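Local atomic coordinates of envelope glycoprotein E (Human herpesvirus 1, PDB entry 2GIY), a protein that pairs with gI to form the viral receptor for the Fc part of host IgG and is required, with gI, for cell-to-cell spread in epithelial cells. Residues A[116-119]-A[123-126]; A[79-82]-A[88-91]; A[28-33]-A[125-130]. One frame throughout, in Å; residues are numbered along the deposited sequence.

Interaction 1 (A[116-119]-A[123-126]); sequences AHME and GLAW
Met118 and Trp126 have CA atoms 7.6 Å apart on strands that run antiparallel at 175°, with the axes of 116-118 and 124-126 approaching to 8.3 Å. That is too far for backbone pairing. Each strand instead pairs within its own sheet, His117 with Val97 and Ala125 with Glu134, and side chains bridge the gap. Met118 contributes the largest share, with Trp126 next. The Met118 chain leaves the backbone fully extended through CG and SD, then bends at chi3 (-81°), which lays the methyl over one face of the indole. CE stands 3.5 Å from the centroid of the five-membered ring in a CH-pi contact, while SD sits obliquely in a Met-aromatic contact and touches Leu124 CG at 3.9 Å. The two strands are edges of opposite sheets of the Ig V-like C-terminal domain of the gE ectodomain, consistent with the C'' and D positions, and the short turn between them, within the Fc-binding region, crosses from one sheet to the other. Along the indole edge, Trp126 NE1 donates to His117 O at 3.2 Å, with an N-H...O angle of 148°. The donor stands well above the carbonyl plane; this bond and the Met118 methyl together restrain the indole, and Arg98 adds a cation-pi contact. Nearer the turn, a water lies 3.0 Å from Glu119 O and 3.1 Å from Leu124 O, though other acceptors may compete for it.

Interaction 2 (A[79-82]-A[88-91]); sequences LSPA and ASTW
The pyrrolidine ring of Pro81 meets the hydroxyl of Ser89, which approaches it obliquely, on the side of the three methylene carbons and away from the ring nitrogen. Ser89 OG is 3.2 Å from Pro81 CB, with CG and CD of the same ring only slightly farther, so the oxygen nestles against the CH2 groups without a polar partner on the ring. Both side chains also rest on Tyr66 of strand 63-66. This contact lies in the long, disulfide-bearing excursion inserted between strands 45-54 and 96-103, whose places are consistent with C and C' of the Ig V-like domain. Within that excursion, 79-82 is the exit from the short helix 76-79, whereas the segment 88-91 follows the brief strand 87-88.

Ser89 faces the ring because its chi1 (63°) sets OG between the backbone N and the carbonyl carbon, and there the hydroxyl is held by a hydrogen bond with Cys78 O. Cys78 is disulfide-linked to Cys69, so the serine is tied to a cross-linked part of the loop, and its polar end is satisfied even though its neighbours across the contact are aliphatic.

A second meeting point lies one residue further along 88-91, where Leu79 and Thr90 have CA atoms 5.8 Å apart. The leucine CB points away from 88-91, but CD2, at the end of the side chain, comes nearer to the segment. Thr90 turns its methyl, CG2, toward the backbone of Leu79, 4.1 Å from both CA and O. Its hydroxyl is hydrogen-bonded with Pro73 O, and the same oxygen, OG1, is brushed by Leu79 CD2 at 3.6 Å.

Interaction 3 (A[28-33]-A[125-130]); sequences TFSTNV and AWQAAS
Ser30 meets the segment 125-130 through Gln127, and the path to that point begins on strand 124-126. Ala125 pairs through its backbone with Glu134, and Trp126, engaged with Arg98, takes no part here. Gln127 then reaches across: its CG is anti to the backbone N (chi1 -179°) and the chain stays extended, carrying the amide out to the serine. Gln127 NE2, as modelled, lies 2.7 Å from Ser30 OG, a close approach whose poor angle does not qualify as a hydrogen bond; which amide atom faces the serine is uncertain. The serine hydroxyl is instead committed to Thr31 O at 2.8 Å, along a lone pair in the carbonyl plane, while the glutamine amide also lies near Glu134 OE2. Beyond Ala128 and Ala129 the chain turns back to Ser130, whose OG bonds to Asn132 N and to Glu182 of the second subunit, in the appended C-terminal tail. Strands 29-30 and 124-126 are the two outer members of the three-stranded sheet, consistent with the B and D positions of the Ig V-like fold; strand 133-135 runs between them, so Gln127 and Ser30 meet across it.

Interactions 1 and 3 share Ala125 and Trp126 and lie at the surface, their centres about 10 Å apart. From strand 124-126, interaction 1 reaches the opposite sheet, whereas interaction 3 stays within the smaller sheet and spans its middle strand. The first combines an aromatic-methyl contact with an indole hydrogen bond; the third is a sparse polar approach that falls short of a bond. Interaction 2 stands apart, partly buried in the inserted loops, its centre about 24 Å from that of interaction 1 and about 27 Å from that of interaction 3, on the other side of the chain's centre from interaction 3. There, hydroxyls bonded to neighbouring carbonyls lie against aliphatic carbons.

Interaction 1 (A[116-119]-A[123-126])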
loop_
_atom_site.group_PDB
_atom_site.type_symbol
_atom_site.label_atom_id
_atom_site.label_comp_id
_atom_site.label_asym_id
_atom_site.label_seq_id
_atom_site.Cartn_x
_atom_site.Cartn_y
_atom_site.Cartn_z
ATOM N N ALA A 116 15.430 -12.929 15.392
ATOM C CA ALA A 116 15.776 -11.565 15.019
ATOM C C ALA A 116 17.269 -11.502 14.737
ATOM O O ALA A 116 18.077 -12.020 15.506
ATOM C CB ALA A 116 15.413 -10.597 16.138
ATOM N N HIS A 117 17.625 -10.862 13.630
ATOM C CA HIS A 117 19.016 -10.727 13.226
ATOM C C HIS A 117 19.288 -9.303 12.785
ATOM O O HIS A 117 18.420 -8.641 12.215
ATOM C CB HIS A 117 19.311 -11.674 12.065
ATOM C CG HIS A 117 18.988 -13.106 12.354
ATOM N ND1 HIS A 117 19.881 -13.964 12.957
ATOM C CD2 HIS A 117 17.862 -13.827 12.136
ATOM C CE1 HIS A 117 19.322 -15.154 13.095
ATOM N NE2 HIS A 117 18.096 -15.096 12.605
ATOM N N MET A 118 20.498 -8.829 13.057
ATOM C CA MET A 118 20.878 -7.484 12.657
ATOM C C MET A 118 22.373 -7.436 12.406
ATOM O O MET A 118 23.155 -8.005 13.166
ATOM C CB MET A 118 20.502 -6.459 13.735
ATOM C CG MET A 118 20.882 -5.022 13.363
ATOM S SD MET A 118 20.276 -3.773 14.514
ATOM C CE MET A 118 18.582 -3.601 13.931
ATOM N N GLU A 119 22.759 -6.773 11.322
ATOM C CA GLU A 119 24.160 -6.630 10.975
ATOM C C GLU A 119 24.836 -5.717 11.985
ATOM O O GLU A 119 24.216 -4.789 12.511
ATOM C CB GLU A 119 24.306 -6.005 9.582
ATOM C CG GLU A 119 24.172 -6.965 8.416
ATOM C CD GLU A 119 24.216 -6.239 7.076
ATOM O OE1 GLU A 119 25.068 -5.339 6.915
ATOM O OE2 GLU A 119 23.407 -6.569 6.184
ATOM N N GLY A 123 25.917 2.308 16.099
ATOM C CA GLY A 123 24.756 3.148 16.342
ATOM C C GLY A 123 23.391 2.629 15.918
ATOM O O GLY A 123 22.383 3.270 16.207
ATOM N N LEU A 124 23.353 1.486 15.240
ATOM C CA LEU A 124 22.089 0.905 14.787
ATOM C C LEU A 124 21.593 -0.155 15.767
ATOM O O LEU A 124 22.375 -0.963 16.267
ATOM C CB LEU A 124 22.260 0.264 13.408
ATOM C CG LEU A 124 20.993 -0.307 12.763
ATOM C CD1 LEU A 124 20.055 0.822 12.384
ATOM C CD2 LEU A 124 21.364 -1.123 11.529
ATOM N N ALA A 125 20.291 -0.157 16.032
ATOM C CA ALA A 125 19.718 -1.136 16.947
ATOM C C ALA A 125 18.247 -1.383 16.661
ATOM O O ALA A 125 17.543 -0.506 16.152
ATOM C CB ALA A 125 19.892 -0.672 18.393
ATOM N N TRP A 126 17.807 -2.597 16.983
ATOM C CA TRP A 126 16.420 -3.013 16.818
ATOM C C TRP A 126 15.638 -2.354 17.941
ATOM O O TRP A 126 15.953 -2.551 19.122
ATOM C CB TRP A 126 16.282 -4.529 16.997
ATOM C CG TRP A 126 16.246 -5.365 15.749
ATOM C CD1 TRP A 126 17.038 -6.438 15.470
ATOM C CD2 TRP A 126 15.322 -5.256 14.656
ATOM N NE1 TRP A 126 16.667 -7.011 14.277
ATOM C CE2 TRP A 126 15.615 -6.307 13.757
ATOM C CE3 TRP A 126 14.274 -4.379 14.352
ATOM C CZ2 TRP A 126 14.899 -6.503 12.572
ATOM C CZ3 TRP A 126 13.561 -4.574 13.174
ATOM C CH2 TRP A 126 13.878 -5.630 12.298
HETATM O O HOH W 1 24.079 -3.159 14.997
#

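Interaction 2 (A[79-82]-A[88-91])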
loop_
_atom_site.group_PDB
_atom_site.type_symbol
_atom_site.label_atom_id
_atom_site.label_comp_id
_atom_site.label_asym_id
_atom_site.label_seq_id
_atom_site.Cartn_x
_atom_site.Cartn_y
_atom_site.Cartn_z
ATOM N N LEU A 79 20.175 -8.388 -11.307
ATOM C CA LEU A 79 21.490 -8.579 -10.710
ATOM C C LEU A 79 22.460 -7.534 -11.244
ATOM O O LEU A 79 23.379 -7.119 -10.541
ATOM C CB LEU A 79 22.030 -9.978 -11.022
ATOM C CG LEU A 79 21.362 -11.133 -10.273
ATOM C CD1 LEU A 79 21.766 -12.460 -10.893
ATOM C CD2 LEU A 79 21.761 -11.082 -8.804
ATOM N N SER A 80 22.259 -7.123 -12.493
ATOM C CA SER A 80 23.117 -6.118 -13.122
ATOM C C SER A 80 22.248 -4.965 -13.613
ATOM O O SER A 80 22.046 -4.787 -14.819
ATOM C CB SER A 80 23.883 -6.731 -14.302
ATOM O OG SER A 80 24.717 -7.802 -13.880
ATOM N N PRO A 81 21.726 -4.154 -12.680
ATOM C CA PRO A 81 20.870 -3.018 -13.037
ATOM C C PRO A 81 21.514 -2.009 -13.978
ATOM O O PRO A 81 22.647 -1.570 -13.773
ATOM C CB PRO A 81 20.506 -2.415 -11.679
ATOM C CG PRO A 81 21.697 -2.738 -10.838
ATOM C CD PRO A 81 22.022 -4.158 -11.237
ATOM N N ALA A 82 20.770 -1.639 -15.011
ATOM C CA ALA A 82 21.259 -0.695 -16.004
ATOM C C ALA A 82 21.603 0.667 -15.426
ATOM O O ALA A 82 22.477 1.351 -15.943
ATOM C CB ALA A 82 20.224 -0.531 -17.114
ATOM N N ALA A 88 18.371 0.267 -6.878
ATOM C CA ALA A 88 18.073 -0.687 -5.816
ATOM C C ALA A 88 17.255 -1.745 -6.555
ATOM O O ALA A 88 16.082 -1.525 -6.869
ATOM C CB ALA A 88 17.244 -0.024 -4.722
ATOM N N SER A 89 17.882 -2.878 -6.856
ATOM C CA SER A 89 17.208 -3.936 -7.611
ATOM C C SER A 89 17.574 -5.344 -7.175
ATOM O O SER A 89 16.970 -6.318 -7.627
ATOM C CB SER A 89 17.539 -3.790 -9.098
ATOM O OG SER A 89 18.935 -3.956 -9.316
ATOM N N THR A 90 18.579 -5.458 -6.320
ATOM C CA THR A 90 19.002 -6.766 -5.846
ATOM C C THR A 90 19.815 -6.555 -4.580
ATOM O O THR A 90 20.167 -5.425 -4.247
ATOM C CB THR A 90 19.866 -7.489 -6.911
ATOM O OG1 THR A 90 20.012 -8.869 -6.559
ATOM C CG2 THR A 90 21.249 -6.844 -7.004
ATOM N N TRP A 91 20.106 -7.635 -3.867
ATOM C CA TRP A 91 20.882 -7.507 -2.650
ATOM C C TRP A 91 21.541 -8.818 -2.263
ATOM O O TRP A 91 21.209 -9.883 -2.787
ATOM C CB TRP A 91 19.978 -7.006 -1.509
ATOM C CG TRP A 91 18.791 -7.894 -1.252
ATOM C CD1 TRP A 91 18.728 -8.952 -0.393
ATOM C CD2 TRP A 91 17.514 -7.827 -1.900
ATOM N NE1 TRP A 91 17.491 -9.552 -0.464
ATOM C CE2 TRP A 91 16.726 -8.879 -1.382
ATOM C CE3 TRP A 91 16.958 -6.977 -2.866
ATOM C CZ2 TRP A 91 15.407 -9.111 -1.803
ATOM C CZ3 TRP A 91 15.645 -7.208 -3.286
ATOM C CH2 TRP A 91 14.888 -8.265 -2.752
#

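Interaction 3 (A[28-33]-A[125-130])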
loop_
_atom_site.group_PDB
_atom_site.type_symbol
_atom_site.label_atom_id
_atom_site.label_comp_id
_atom_site.label_asym_id
_atom_site.label_seq_id
_atom_site.Cartn_x
_atom_site.Cartn_y
_atom_site.Cartn_z
ATOM N N THR A 28 19.448 11.350 17.597
ATOM C CA THR A 28 19.003 9.991 17.855
ATOM C C THR A 28 17.556 9.976 17.400
ATOM O O THR A 28 16.772 10.851 17.767
ATOM C CB THR A 28 19.088 9.632 19.351
ATOM O OG1 THR A 28 20.463 9.544 19.738
ATOM C CG2 THR A 28 18.410 8.293 19.621
ATOM N N PHE A 29 17.207 9.001 16.572
ATOM C CA PHE A 29 15.850 8.914 16.068
ATOM C C PHE A 29 15.508 7.485 15.697
ATOM O O PHE A 29 16.368 6.603 15.698
ATOM C CB PHE A 29 15.687 9.823 14.847
ATOM C CG PHE A 29 16.513 9.405 13.662
ATOM C CD1 PHE A 29 16.039 8.451 12.766
ATOM C CD2 PHE A 29 17.770 9.964 13.443
ATOM C CE1 PHE A 29 16.804 8.062 11.667
ATOM C CE2 PHE A 29 18.542 9.584 12.353
ATOM C CZ PHE A 29 18.058 8.629 11.461
ATOM N N SER A 30 14.243 7.270 15.369
ATOM C CA SER A 30 13.758 5.955 14.991
ATOM C C SER A 30 12.865 6.062 13.766
ATOM O O SER A 30 12.287 7.116 13.502
ATOM C CB SER A 30 12.957 5.352 16.150
ATOM O OG SER A 30 12.220 4.220 15.730
ATOM N N THR A 31 12.769 4.979 13.004
ATOM C CA THR A 31 11.887 4.973 11.853
ATOM C C THR A 31 10.503 4.842 12.477
ATOM O O THR A 31 10.381 4.540 13.667
ATOM C CB THR A 31 12.144 3.767 10.922
ATOM O OG1 THR A 31 11.978 2.545 11.655
ATOM C CG2 THR A 31 13.552 3.830 10.352
ATOM N N ASN A 32 9.466 5.068 11.685
ATOM C CA ASN A 32 8.105 4.976 12.189
ATOM C C ASN A 32 7.236 4.265 11.164
ATOM O O ASN A 32 6.307 4.842 10.604
ATOM C CB ASN A 32 7.560 6.377 12.472
ATOM C CG ASN A 32 6.165 6.354 13.056
ATOM O OD1 ASN A 32 5.889 5.618 14.006
ATOM N ND2 ASN A 32 5.277 7.166 12.497
ATOM N N VAL A 33 7.568 3.004 10.912
ATOM C CA VAL A 33 6.834 2.191 9.959
ATOM C C VAL A 33 5.678 1.500 10.667
ATOM O O VAL A 33 5.823 1.031 11.796
ATOM C CB VAL A 33 7.748 1.108 9.341
ATOM C CG1 VAL A 33 6.972 0.276 8.330
ATOM C CG2 VAL A 33 8.955 1.764 8.685
ATOM N N ALA A 125 20.291 -0.157 16.032
ATOM C CA ALA A 125 19.718 -1.136 16.947
ATOM C C ALA A 125 18.247 -1.383 16.661
ATOM O O ALA A 125 17.543 -0.506 16.152
ATOM C CB ALA A 125 19.892 -0.672 18.393
ATOM N N TRP A 126 17.807 -2.597 16.983
ATOM C CA TRP A 126 16.420 -3.013 16.818
ATOM C C TRP A 126 15.638 -2.354 17.941
ATOM O O TRP A 126 15.953 -2.551 19.122
ATOM C CB TRP A 126 16.282 -4.529 16.997
ATOM C CG TRP A 126 16.246 -5.365 15.749
ATOM C CD1 TRP A 126 17.038 -6.438 15.470
ATOM C CD2 TRP A 126 15.322 -5.256 14.656
ATOM N NE1 TRP A 126 16.667 -7.011 14.277
ATOM C CE2 TRP A 126 15.615 -6.307 13.757
ATOM C CE3 TRP A 126 14.274 -4.379 14.352
ATOM C CZ2 TRP A 126 14.899 -6.503 12.572
ATOM C CZ3 TRP A 126 13.561 -4.574 13.174
ATOM C CH2 TRP A 126 13.878 -5.630 12.298
ATOM N N GLN A 127 14.625 -1.574 17.591
ATOM C CA GLN A 127 13.808 -0.963 18.623
ATOM C C GLN A 127 13.187 -2.161 19.340
ATOM O O GLN A 127 12.494 -2.966 18.715
ATOM C CB GLN A 127 12.726 -0.084 17.991
ATOM C CG GLN A 127 11.837 0.614 19.010
ATOM C CD GLN A 127 10.972 1.688 18.385
ATOM O OE1 GLN A 127 9.658 1.554 18.532
ATOM N NE2 GLN A 127 11.480 2.632 17.780
ATOM N N ALA A 128 13.458 -2.296 20.637
ATOM C CA ALA A 128 12.943 -3.417 21.427
ATOM C C ALA A 128 11.510 -3.782 21.058
ATOM O O ALA A 128 10.632 -2.920 21.023
ATOM C CB ALA A 128 13.034 -3.092 22.924
ATOM N N ALA A 129 11.289 -5.067 20.790
ATOM C CA ALA A 129 9.978 -5.584 20.422
ATOM C C ALA A 129 9.330 -4.750 19.317
ATOM O O ALA A 129 8.126 -4.495 19.348
ATOM C CB ALA A 129 9.074 -5.619 21.648
ATOM N N SER A 130 10.126 -4.343 18.331
ATOM C CA SER A 130 9.615 -3.520 17.241
ATOM C C SER A 130 10.297 -3.821 15.911
ATOM O O SER A 130 11.396 -4.367 15.881
ATOM C CB SER A 130 9.812 -2.041 17.584
ATOM O OG SER A 130 9.490 -1.204 16.487
#